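Local coordinates for tubulin-like protein CetZ (Methanosaeta thermophila, PDB 3ZID) that binds and probably hydrolyses GTP as a tubulin/FtsZ-like cytoskeletal protein thought to control archaeal cell shape, at residues 148-151 with 152-156; 327-330 with 331-335; 160-163 with 164-167; 184-187 with 188-192. One frame throughout, in Å; residues are numbered along the deposited sequence.

All four contacts are continuous stretches in or at the end of a helix, so i-to-i+4 backbone bonds are common to them and the side chains make the difference. Interactions 1 and 4 stand at helix starts and both meet GDP: the first takes the ribose diol, the second lays an aromatic ring on the guanine. Interactions 1 and 3 are the two ends of helix 150-165, and both are partly buried, as is interaction 4. Interaction 2 is a surface contact on helix 326-369, with an ion pair along it; its apolar side packs on Leu-153 of interaction 1 and Leu-160 of interaction 3. Interactions 3 and 4 lie farthest apart, with centres about 29 Å apart.

Interaction 1 (148-151 with 152-156). With GDP (guanosine-5'-diphosphate), chain C.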
loop_
_atom_site.group_PDB
_atom_site.type_symbol
_atom_site.label_atom_id
_atom_site.label_comp_id
_atom_site.label_asym_id
_atom_site.label_seq_id
_atom_site.Cartn_x
_atom_site.Cartn_y
_atom_site.Cartn_z
ATOM N N GLU A 148 -1.209 -16.672 -4.365
ATOM C CA GLU A 148 0.021 -16.802 -3.607
ATOM C C GLU A 148 -0.265 -17.721 -2.436
ATOM O O GLU A 148 -1.423 -17.910 -2.045
ATOM C CB GLU A 148 0.588 -15.454 -3.164
ATOM C CG GLU A 148 1.539 -14.867 -4.202
ATOM C CD GLU A 148 2.084 -13.505 -3.822
ATOM O OE1 GLU A 148 1.367 -12.726 -3.157
ATOM O OE2 GLU A 148 3.243 -13.218 -4.195
ATOM N N GLY A 149 0.797 -18.286 -1.883
ATOM C CA GLY A 149 0.680 -19.325 -0.882
ATOM C C GLY A 149 -0.009 -18.997 0.427
ATOM O O GLY A 149 -0.377 -17.860 0.719
ATOM N N THR A 150 -0.144 -20.040 1.234
ATOM C CA THR A 150 -0.790 -19.984 2.529
ATOM C C THR A 150 -0.167 -18.981 3.485
ATOM O O THR A 150 -0.880 -18.254 4.168
ATOM C CB THR A 150 -0.726 -21.370 3.199
ATOM O OG1 THR A 150 -1.249 -22.358 2.305
ATOM C CG2 THR A 150 -1.501 -21.380 4.503
ATOM N N ILE A 151 1.161 -18.976 3.551
ATOM C CA ILE A 151 1.893 -18.078 4.430
ATOM C C ILE A 151 1.674 -16.619 4.051
ATOM O O ILE A 151 1.495 -15.760 4.911
ATOM C CB ILE A 151 3.398 -18.390 4.432
ATOM C CG1 ILE A 151 3.630 -19.719 5.144
ATOM C CG2 ILE A 151 4.168 -17.324 5.190
ATOM C CD1 ILE A 151 3.125 -19.724 6.592
ATOM N N TYR A 152 1.694 -16.352 2.757
ATOM C CA TYR A 152 1.458 -15.008 2.263
ATOM C C TYR A 152 0.080 -14.500 2.706
ATOM O O TYR A 152 -0.053 -13.365 3.194
ATOM C CB TYR A 152 1.608 -14.987 0.744
ATOM C CG TYR A 152 3.053 -14.896 0.299
ATOM C CD1 TYR A 152 4.080 -14.708 1.225
ATOM C CD2 TYR A 152 3.401 -15.037 -1.039
ATOM C CE1 TYR A 152 5.411 -14.630 0.823
ATOM C CE2 TYR A 152 4.729 -14.965 -1.450
ATOM C CZ TYR A 152 5.728 -14.765 -0.513
ATOM O OH TYR A 152 7.042 -14.696 -0.924
ATOM N N LEU A 153 -0.937 -15.345 2.564
ATOM C CA LEU A 153 -2.287 -14.953 2.954
ATOM C C LEU A 153 -2.426 -14.755 4.457
ATOM O O LEU A 153 -3.098 -13.830 4.909
ATOM C CB LEU A 153 -3.325 -15.949 2.454
ATOM C CG LEU A 153 -3.356 -16.196 0.953
ATOM C CD1 LEU A 153 -4.438 -17.213 0.621
ATOM C CD2 LEU A 153 -3.601 -14.890 0.222
ATOM N N GLN A 154 -1.792 -15.627 5.227
ATOM C CA GLN A 154 -1.843 -15.527 6.677
ATOM C C GLN A 154 -1.158 -14.290 7.195
ATOM O O GLN A 154 -1.674 -13.614 8.074
ATOM C CB GLN A 154 -1.185 -16.733 7.336
ATOM C CG GLN A 154 -1.827 -18.062 7.094
ATOM C CD GLN A 154 -1.062 -19.152 7.807
ATOM O OE1 GLN A 154 -0.125 -18.867 8.560
ATOM N NE2 GLN A 154 -1.431 -20.405 7.560
ATOM N N ASN A 155 0.025 -14.024 6.655
ATOM C CA ASN A 155 0.799 -12.858 7.012
ATOM C C ASN A 155 -0.009 -11.609 6.715
ATOM O O ASN A 155 -0.022 -10.657 7.504
ATOM C CB ASN A 155 2.097 -12.830 6.207
ATOM C CG ASN A 155 3.133 -13.798 6.733
ATOM O OD1 ASN A 155 2.989 -14.336 7.826
ATOM N ND2 ASN A 155 4.204 -14.002 5.963
ATOM N N ALA A 156 -0.664 -11.614 5.549
ATOM C CA ALA A 156 -1.466 -10.470 5.111
ATOM C C ALA A 156 -2.546 -10.133 6.124
ATOM O O ALA A 156 -2.675 -8.992 6.557
ATOM C CB ALA A 156 -2.083 -10.751 3.762
HETATM P PB GDP C . 9.740 -9.030 2.520
HETATM O O1B GDP C . 8.991 -7.889 3.187
HETATM O O2B GDP C . 10.995 -8.502 1.851
HETATM O O3B GDP C . 10.096 -10.053 3.584
HETATM O O3A GDP C . 8.778 -9.763 1.467
HETATM P PA GDP C . 8.195 -9.038 0.159
HETATM O O1A GDP C . 8.842 -9.568 -1.073
HETATM O O2A GDP C . 8.243 -7.527 0.231
HETATM O "O5'" GDP C . 6.674 -9.488 0.280
HETATM C "C5'" GDP C . 6.153 -10.414 -0.661
HETATM C "C4'" GDP C . 4.827 -9.862 -1.164
HETATM O "O4'" GDP C . 5.095 -8.652 -1.876
HETATM C "C3'" GDP C . 4.233 -10.834 -2.146
HETATM O "O3'" GDP C . 2.822 -10.627 -2.118
HETATM C "C2'" GDP C . 4.810 -10.366 -3.454
HETATM O "O2'" GDP C . 3.934 -10.718 -4.518
HETATM C "C1'" GDP C . 4.837 -8.862 -3.268
HETATM N N9 GDP C . 5.917 -8.165 -3.967
HETATM C C8 GDP C . 7.236 -8.432 -3.911
HETATM N N7 GDP C . 7.932 -7.528 -4.642
HETATM C C5 GDP C . 7.034 -6.672 -5.170
HETATM C C6 GDP C . 7.083 -5.478 -6.018
HETATM O O6 GDP C . 8.165 -5.068 -6.458
HETATM N N1 GDP C . 5.935 -4.872 -6.315
HETATM C C2 GDP C . 4.750 -5.309 -5.868
HETATM N N2 GDP C . 3.641 -4.633 -6.233
HETATM N N3 GDP C . 4.607 -6.400 -5.076
HETATM C C4 GDP C . 5.708 -7.090 -4.704
#
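From Gly-149, the N-cap, three i-to-i+4 bonds start helix 150-165: Leu-153 N to Gly-149 O, Gln-154 N to Thr-150 O and Asn-155 N to Ile-151 O, the last the shortest at 2.9 Å. Just ahead of this turn Glu-148 lies against Tyr-152, its CB at the ring edge and in the ring plane, 3.5 Å from Tyr-152 CD2. The chain then runs extended beyond CG (chi2 178°), carrying Glu-148 CD past the same CD2 at 3.4 Å and on to the ribose, with the carboxylate turned 59° from the ring. Its two oxygens share out the diol: GDP O3' donates to Glu-148 OE1 at 2.8 Å, and GDP O2' donates to Glu-148 OE2 at 2.6 Å. OE1 is gripped a second time, by Phe-145 N, which should limit rotation of the carboxylate. With an alanine here, O2' and O3' would probably lose both acceptors and Phe-145 N its partner, while the CB contact at the Tyr-152 edge could remain. Farther round, Ile-151 CG2 rests 3.4 Å from Asn-155 ND2, an amide held by Ala-77 O and Ser-113 O, while Leu-153 turns to Leu-331 and Ala-335 of helix 326-369. Glu-148 is an experimentally established GTP-binding residue, and one acceptor for each hydroxyl is consistent with its side chain recognising the 2' and 3' positions together.

Interaction 2 (327-330 with 331-335)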
loop_
_atom_site.group_PDB
_atom_site.type_symbol
_atom_site.label_atom_id
_atom_site.label_comp_id
_atom_site.label_asym_id
_atom_site.label_seq_id
_atom_site.Cartn_x
_atom_site.Cartn_y
_atom_site.Cartn_z
ATOM N N GLY A 327 -13.706 -6.994 -0.579
ATOM C CA GLY A 327 -12.519 -7.633 -1.131
ATOM C C GLY A 327 -11.529 -8.094 -0.063
ATOM O O GLY A 327 -10.887 -9.144 -0.196
ATOM N N LEU A 328 -11.378 -7.287 0.982
ATOM C CA LEU A 328 -10.532 -7.639 2.123
ATOM C C LEU A 328 -11.122 -8.787 2.939
ATOM O O LEU A 328 -10.390 -9.617 3.478
ATOM C CB LEU A 328 -10.298 -6.415 3.013
ATOM C CG LEU A 328 -9.387 -5.340 2.410
ATOM C CD1 LEU A 328 -9.253 -4.188 3.363
ATOM C CD2 LEU A 328 -8.021 -5.901 2.079
ATOM N N VAL A 329 -12.444 -8.829 3.049
ATOM C CA VAL A 329 -13.084 -9.930 3.777
ATOM C C VAL A 329 -12.795 -11.258 3.070
ATOM O O VAL A 329 -12.425 -12.258 3.703
ATOM C CB VAL A 329 -14.595 -9.694 3.950
ATOM C CG1 VAL A 329 -15.277 -10.924 4.589
ATOM C CG2 VAL A 329 -14.825 -8.447 4.801
ATOM N N GLU A 330 -12.890 -11.226 1.745
ATOM C CA GLU A 330 -12.561 -12.364 0.897
ATOM C C GLU A 330 -11.139 -12.848 1.176
ATOM O O GLU A 330 -10.892 -14.053 1.273
ATOM C CB GLU A 330 -12.733 -11.962 -0.574
ATOM C CG GLU A 330 -12.356 -13.007 -1.621
ATOM C CD GLU A 330 -12.337 -12.428 -3.044
ATOM O OE1 GLU A 330 -12.492 -11.194 -3.196
ATOM O OE2 GLU A 330 -12.144 -13.203 -4.011
ATOM N N LEU A 331 -10.208 -11.901 1.308
ATOM C CA LEU A 331 -8.807 -12.209 1.607
ATOM C C LEU A 331 -8.682 -12.906 2.961
ATOM O O LEU A 331 -7.935 -13.882 3.112
ATOM C CB LEU A 331 -7.967 -10.932 1.570
ATOM C CG LEU A 331 -6.541 -11.004 2.101
ATOM C CD1 LEU A 331 -5.774 -12.054 1.323
ATOM C CD2 LEU A 331 -5.866 -9.670 1.928
ATOM N N TYR A 332 -9.394 -12.384 3.952
ATOM C CA TYR A 332 -9.378 -12.967 5.294
ATOM C C TYR A 332 -9.880 -14.411 5.312
ATOM O O TYR A 332 -9.266 -15.285 5.920
ATOM C CB TYR A 332 -10.201 -12.106 6.251
ATOM C CG TYR A 332 -9.344 -11.086 6.942
ATOM C CD1 TYR A 332 -9.036 -9.883 6.324
ATOM C CD2 TYR A 332 -8.809 -11.341 8.202
ATOM C CE1 TYR A 332 -8.236 -8.952 6.941
ATOM C CE2 TYR A 332 -8.007 -10.415 8.833
ATOM C CZ TYR A 332 -7.721 -9.221 8.193
ATOM O OH TYR A 332 -6.920 -8.286 8.803
ATOM N N GLU A 333 -10.997 -14.643 4.637
ATOM C CA GLU A 333 -11.594 -15.964 4.547
ATOM C C GLU A 333 -10.637 -16.949 3.874
ATOM O O GLU A 333 -10.512 -18.097 4.304
ATOM C CB GLU A 333 -12.917 -15.886 3.776
ATOM C CG GLU A 333 -14.031 -15.121 4.487
ATOM C CD GLU A 333 -15.298 -14.992 3.638
ATOM O OE1 GLU A 333 -15.262 -15.364 2.443
ATOM O OE2 GLU A 333 -16.321 -14.485 4.154
ATOM N N LYS A 334 -9.903 -16.491 2.862
ATOM C CA LYS A 334 -8.940 -17.374 2.197
ATOM C C LYS A 334 -7.764 -17.723 3.109
ATOM O O LYS A 334 -7.273 -18.855 3.095
ATOM C CB LYS A 334 -8.483 -16.776 0.862
ATOM C CG LYS A 334 -9.621 -16.753 -0.156
ATOM C CD LYS A 334 -9.293 -15.976 -1.419
ATOM C CE LYS A 334 -10.454 -16.029 -2.414
ATOM N NZ LYS A 334 -10.237 -15.110 -3.569
ATOM N N ALA A 335 -7.327 -16.766 3.923
ATOM C CA ALA A 335 -6.292 -17.043 4.914
ATOM C C ALA A 335 -6.804 -18.086 5.899
ATOM O O ALA A 335 -6.103 -19.032 6.252
ATOM C CB ALA A 335 -5.881 -15.758 5.653
#
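Glu-330 and Lys-334 form the charged part of this contact, a salt bridge of 2.7 Å between Glu-330 OE2 and Lys-334 NZ. The two chains run side by side in the same direction, and the ammonium meets OE2 from above the carboxylate, 38° out of its plane. Glu-330 turns CG opposite its own N (chi1 177°), which brings the methylenes together, Glu-330 CG lying 3.7 Å from Lys-334 CE. Arg-146 makes a second, long and weak ion pair with the same OE2. The spacing is the i-to-i+4 ion pair of an alpha-helix, here near the start of the long C-terminal helix 326-369. Backbone bonds of the same period run alongside; in one of them Glu-333 N reaches Val-329 O at 2.9 Å, nearly along the C=O axis. Apolar contact falls on another side, where Leu-328 CD2 and Leu-331 CD2 approach to 4.3 Å and both meet Leu-160 of helix 150-165. Beside them the Tyr-332 ring presents its edge to a backbone oxygen, Leu-328 O lying in the ring plane 3.2 Å from Tyr-332 CD1, and its OH makes a weak hydrogen bond to Ala-157 O.

Interaction 3 (160-163 with 164-167)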
loop_
_atom_site.group_PDB
_atom_site.type_symbol
_atom_site.label_atom_id
_atom_site.label_comp_id
_atom_site.label_asym_id
_atom_site.label_seq_id
_atom_site.Cartn_x
_atom_site.Cartn_y
_atom_site.Cartn_z
ATOM N N LEU A 160 -2.469 -6.589 8.282
ATOM C CA LEU A 160 -3.533 -5.591 8.142
ATOM C C LEU A 160 -4.173 -5.254 9.493
ATOM O O LEU A 160 -4.511 -4.092 9.769
ATOM C CB LEU A 160 -4.586 -6.047 7.127
ATOM C CG LEU A 160 -4.139 -5.995 5.660
ATOM C CD1 LEU A 160 -5.098 -6.789 4.766
ATOM C CD2 LEU A 160 -4.017 -4.531 5.192
ATOM N N ARG A 161 -4.340 -6.275 10.334
ATOM C CA ARG A 161 -4.846 -6.050 11.684
ATOM C C ARG A 161 -3.947 -5.129 12.488
ATOM O O ARG A 161 -4.429 -4.171 13.093
ATOM C CB ARG A 161 -5.053 -7.371 12.434
ATOM C CG ARG A 161 -6.283 -8.126 11.979
ATOM C CD ARG A 161 -6.318 -9.563 12.501
ATOM N NE ARG A 161 -6.475 -9.640 13.951
ATOM C CZ ARG A 161 -6.785 -10.757 14.600
ATOM N NH1 ARG A 161 -6.982 -11.877 13.923
ATOM N NH2 ARG A 161 -6.910 -10.754 15.917
ATOM N N GLU A 162 -2.645 -5.394 12.483
ATOM C CA GLU A 162 -1.720 -4.534 13.217
ATOM C C GLU A 162 -1.679 -3.095 12.712
ATOM O O GLU A 162 -1.526 -2.172 13.512
ATOM C CB GLU A 162 -0.308 -5.109 13.215
ATOM C CG GLU A 162 -0.145 -6.346 14.058
ATOM C CD GLU A 162 1.201 -7.000 13.857
ATOM O OE1 GLU A 162 2.078 -6.381 13.214
ATOM O OE2 GLU A 162 1.390 -8.121 14.364
ATOM N N MET A 163 -1.817 -2.915 11.396
ATOM C CA MET A 163 -1.819 -1.586 10.772
ATOM C C MET A 163 -2.957 -0.730 11.309
ATOM O O MET A 163 -2.761 0.419 11.686
ATOM C CB MET A 163 -1.973 -1.702 9.248
ATOM C CG MET A 163 -0.698 -1.995 8.458
ATOM S SD MET A 163 0.634 -0.809 8.736
ATOM C CE MET A 163 1.707 -1.294 7.408
ATOM N N ILE A 164 -4.148 -1.307 11.340
ATOM C CA ILE A 164 -5.313 -0.647 11.894
ATOM C C ILE A 164 -5.098 -0.343 13.371
ATOM O O ILE A 164 -5.369 0.768 13.841
ATOM C CB ILE A 164 -6.551 -1.537 11.737
ATOM C CG1 ILE A 164 -6.891 -1.716 10.260
ATOM C CG2 ILE A 164 -7.741 -0.965 12.488
ATOM C CD1 ILE A 164 -7.931 -2.774 10.053
ATOM N N GLU A 165 -4.586 -1.339 14.085
ATOM C CA GLU A 165 -4.323 -1.233 15.516
ATOM C C GLU A 165 -3.362 -0.098 15.869
ATOM O O GLU A 165 -3.494 0.547 16.897
ATOM C CB GLU A 165 -3.796 -2.573 16.037
ATOM C CG GLU A 165 -4.888 -3.635 16.118
ATOM C CD GLU A 165 -4.429 -4.939 16.756
ATOM O OE1 GLU A 165 -3.210 -5.227 16.738
ATOM O OE2 GLU A 165 -5.301 -5.684 17.262
ATOM N N VAL A 166 -2.387 0.151 15.014
ATOM C CA VAL A 166 -1.360 1.129 15.345
ATOM C C VAL A 166 -1.846 2.571 15.099
ATOM O O VAL A 166 -1.169 3.540 15.452
ATOM C CB VAL A 166 -0.050 0.824 14.579
ATOM C CG1 VAL A 166 -0.151 1.310 13.143
ATOM C CG2 VAL A 166 1.143 1.434 15.283
ATOM N N GLU A 167 -3.048 2.693 14.537
ATOM C CA GLU A 167 -3.738 3.975 14.372
ATOM C C GLU A 167 -2.940 5.008 13.574
ATOM O O GLU A 167 -2.754 6.147 14.000
ATOM C CB GLU A 167 -4.115 4.561 15.737
ATOM C CG GLU A 167 -5.313 3.897 16.396
ATOM C CD GLU A 167 -5.625 4.471 17.770
ATOM O OE1 GLU A 167 -4.755 5.172 18.341
ATOM O OE2 GLU A 167 -6.741 4.219 18.278
#
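The last turns of helix 150-165, where Leu-160 to Met-163 meet Ile-164 to Val-166, belong to a beta-alpha-beta crossover linking parallel strands 136-143 and 172-175 of the GTPase sheet. Ile-164 N to Leu-160 O and Glu-165 N to Arg-161 O continue the helical pattern, the second at 3.0 Å. At Val-166 the pattern becomes less regular: its N donates to Glu-162 O at 2.9 Å but with an N-H...O angle of only 134°, and weakly to Met-163 O as well. Glu-167 then leaves the helical region with a phi of 57°. Several side chains lie on carbonyls one turn back. Val-166 holds CG1 between its N and carbonyl carbon (chi1 79°), the crowded position, which places that methyl 3.1 Å from Met-163 O. Glu-165 CG sits 3.1 Å from Arg-161 O, and Ile-164 CG1 is 3.4 Å from Leu-160 O. Met-163 reaches inward to Ile-125 and Met-171, while Leu-160 meets Leu-328, Leu-331 and Tyr-332 of helix 326-369. The charges look elsewhere: Arg-161 NE stays 5.3 Å from Glu-165 OE2, whereas Glu-162 OE2 forms salt bridges with Lys-83 and Arg-79. Val-166 O accepts from Lys-129 NZ. The turn is thus closed by backbone bonds; salt bridges tie this end of the helix to helix 79-98, and a lysine-to-carbonyl hydrogen bond ties it to helix 117-131.

Interaction 4 (184-187 with 188-192); sequences GDIA and SAYDR. With GDP (guanosine-5'-diphosphate), chain C.
Ile-186 and the guanine of GDP sandwich the ring of Tyr-190 at the first turn of helix 186-210, whose N-cap is Asp-185. On the nucleotide side GDP C5 lies over the ring centre, 3.5 Å above the plane. The phenol completes the hold on the ligand: Tyr-190 OH donates to GDP O2' at 2.7 Å, so base and ribose are met by a single side chain. On the opposite face Ile-186 CG1 makes a CH-pi contact, 3.7 Å from the ring centroid and 23° off its normal. With chi1 at -171°, CG1 of Ile-186 extends away from the backbone N and over the ring, and the isoleucine chain follows the ring toward the phenol end, CD1 coming near Tyr-190 CZ. A leucine in place of Tyr-190 would probably leave the guanine without its flat partner and O2' without this donor. What positions the pair is the turn beneath. Tyr-190 N is bonded to Ile-186 O at 2.9 Å, and that oxygen also lies under the ring, near Tyr-190 CG. One step farther out, the Asp-185 carboxylate caps the helix, OD1 accepting from Ser-188 N at 3.2 Å. Asp-185 OD2 takes the hydroxyl of Ser-188, whose OG lies 2.7 Å away and 62° out of the carboxylate plane.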
loop_
_atom_site.group_PDB
_atom_site.type_symbol
_atom_site.label_atom_id
_atom_site.label_comp_id
_atom_site.label_asym_id
_atom_site.label_seq_id
_atom_site.Cartn_x
_atom_site.Cartn_y
_atom_site.Cartn_z
ATOM N N GLY A 184 2.687 -14.895 -16.440
ATOM C CA GLY A 184 3.743 -15.469 -15.624
ATOM C C GLY A 184 4.982 -14.602 -15.456
ATOM O O GLY A 184 5.882 -14.946 -14.683
ATOM N N ASP A 185 5.034 -13.484 -16.179
ATOM C CA ASP A 185 6.139 -12.534 -16.074
ATOM C C ASP A 185 5.931 -11.627 -14.864
ATOM O O ASP A 185 5.463 -10.494 -14.992
ATOM C CB ASP A 185 6.248 -11.695 -17.349
ATOM C CG ASP A 185 7.528 -10.873 -17.413
ATOM O OD1 ASP A 185 8.242 -10.763 -16.393
ATOM O OD2 ASP A 185 7.818 -10.320 -18.491
ATOM N N ILE A 186 6.304 -12.134 -13.695
ATOM C CA ILE A 186 6.087 -11.448 -12.429
ATOM C C ILE A 186 6.903 -10.156 -12.311
ATOM O O ILE A 186 6.465 -9.187 -11.696
ATOM C CB ILE A 186 6.399 -12.383 -11.249
ATOM C CG1 ILE A 186 5.978 -11.768 -9.920
ATOM C CG2 ILE A 186 7.871 -12.760 -11.229
ATOM C CD1 ILE A 186 6.241 -12.698 -8.760
ATOM N N ALA A 187 8.084 -10.141 -12.923
ATOM C CA ALA A 187 8.919 -8.966 -12.909
ATOM C C ALA A 187 8.229 -7.821 -13.644
ATOM O O ALA A 187 8.241 -6.688 -13.166
ATOM C CB ALA A 187 10.254 -9.279 -13.558
ATOM N N SER A 188 7.594 -8.112 -14.776
ATOM C CA SER A 188 6.855 -7.073 -15.495
ATOM C C SER A 188 5.607 -6.637 -14.741
ATOM O O SER A 188 5.250 -5.466 -14.748
ATOM C CB SER A 188 6.479 -7.545 -16.900
ATOM O OG SER A 188 7.645 -7.721 -17.686
ATOM N N ALA A 189 4.958 -7.586 -14.079
ATOM C CA ALA A 189 3.785 -7.282 -13.266
ATOM C C ALA A 189 4.155 -6.307 -12.147
ATOM O O ALA A 189 3.475 -5.300 -11.935
ATOM C CB ALA A 189 3.175 -8.554 -12.691
ATOM N N TYR A 190 5.217 -6.638 -11.418
ATOM C CA TYR A 190 5.715 -5.775 -10.364
ATOM C C TYR A 190 6.045 -4.394 -10.905
ATOM O O TYR A 190 5.679 -3.404 -10.296
ATOM C CB TYR A 190 6.962 -6.354 -9.700
ATOM C CG TYR A 190 6.693 -7.547 -8.815
ATOM C CD1 TYR A 190 5.435 -7.767 -8.279
ATOM C CD2 TYR A 190 7.709 -8.428 -8.480
ATOM C CE1 TYR A 190 5.193 -8.849 -7.461
ATOM C CE2 TYR A 190 7.468 -9.513 -7.648
ATOM C CZ TYR A 190 6.212 -9.709 -7.143
ATOM O OH TYR A 190 5.956 -10.788 -6.323
ATOM N N ASP A 191 6.756 -4.342 -12.022
ATOM C CA ASP A 191 7.113 -3.050 -12.616
ATOM C C ASP A 191 5.883 -2.221 -12.961
ATOM O O ASP A 191 5.842 -1.022 -12.670
ATOM C CB ASP A 191 8.002 -3.229 -13.842
ATOM C CG ASP A 191 9.376 -3.760 -13.487
ATOM O OD1 ASP A 191 9.743 -3.739 -12.290
ATOM O OD2 ASP A 191 10.099 -4.193 -14.406
ATOM N N ARG A 192 4.867 -2.847 -13.555
ATOM C CA ARG A 192 3.661 -2.081 -13.865
ATOM C C ARG A 192 3.033 -1.536 -12.590
ATOM O O ARG A 192 2.705 -0.360 -12.501
ATOM C CB ARG A 192 2.642 -2.923 -14.615
ATOM C CG ARG A 192 1.396 -2.123 -15.046
ATOM C CD ARG A 192 0.374 -3.005 -15.762
ATOM N NE ARG A 192 -0.706 -2.222 -16.363
ATOM C CZ ARG A 192 -1.900 -2.023 -15.809
ATOM N NH1 ARG A 192 -2.193 -2.573 -14.640
ATOM N NH2 ARG A 192 -2.811 -1.285 -16.435
HETATM P PB GDP C . 9.740 -9.030 2.520
HETATM O O1B GDP C . 8.991 -7.889 3.187
HETATM O O2B GDP C . 10.995 -8.502 1.851
HETATM O O3B GDP C . 10.096 -10.053 3.584
HETATM O O3A GDP C . 8.778 -9.763 1.467
HETATM P PA GDP C . 8.195 -9.038 0.159
HETATM O O1A GDP C . 8.842 -9.568 -1.073
HETATM O O2A GDP C . 8.243 -7.527 0.231
HETATM O "O5'" GDP C . 6.674 -9.488 0.280
HETATM C "C5'" GDP C . 6.153 -10.414 -0.661
HETATM C "C4'" GDP C . 4.827 -9.862 -1.164
HETATM O "O4'" GDP C . 5.095 -8.652 -1.876
HETATM C "C3'" GDP C . 4.233 -10.834 -2.146
HETATM O "O3'" GDP C . 2.822 -10.627 -2.118
HETATM C "C2'" GDP C . 4.810 -10.366 -3.454
HETATM O "O2'" GDP C . 3.934 -10.718 -4.518
HETATM C "C1'" GDP C . 4.837 -8.862 -3.268
HETATM N N9 GDP C . 5.917 -8.165 -3.967
HETATM C C8 GDP C . 7.236 -8.432 -3.911
HETATM N N7 GDP C . 7.932 -7.528 -4.642
HETATM C C5 GDP C . 7.034 -6.672 -5.170
HETATM C C6 GDP C . 7.083 -5.478 -6.018
HETATM O O6 GDP C . 8.165 -5.068 -6.458
HETATM N N1 GDP C . 5.935 -4.872 -6.315
HETATM C C2 GDP C . 4.750 -5.309 -5.868
HETATM N N2 GDP C . 3.641 -4.633 -6.233
HETATM N N3 GDP C . 4.607 -6.400 -5.076
HETATM C C4 GDP C . 5.708 -7.090 -4.704
#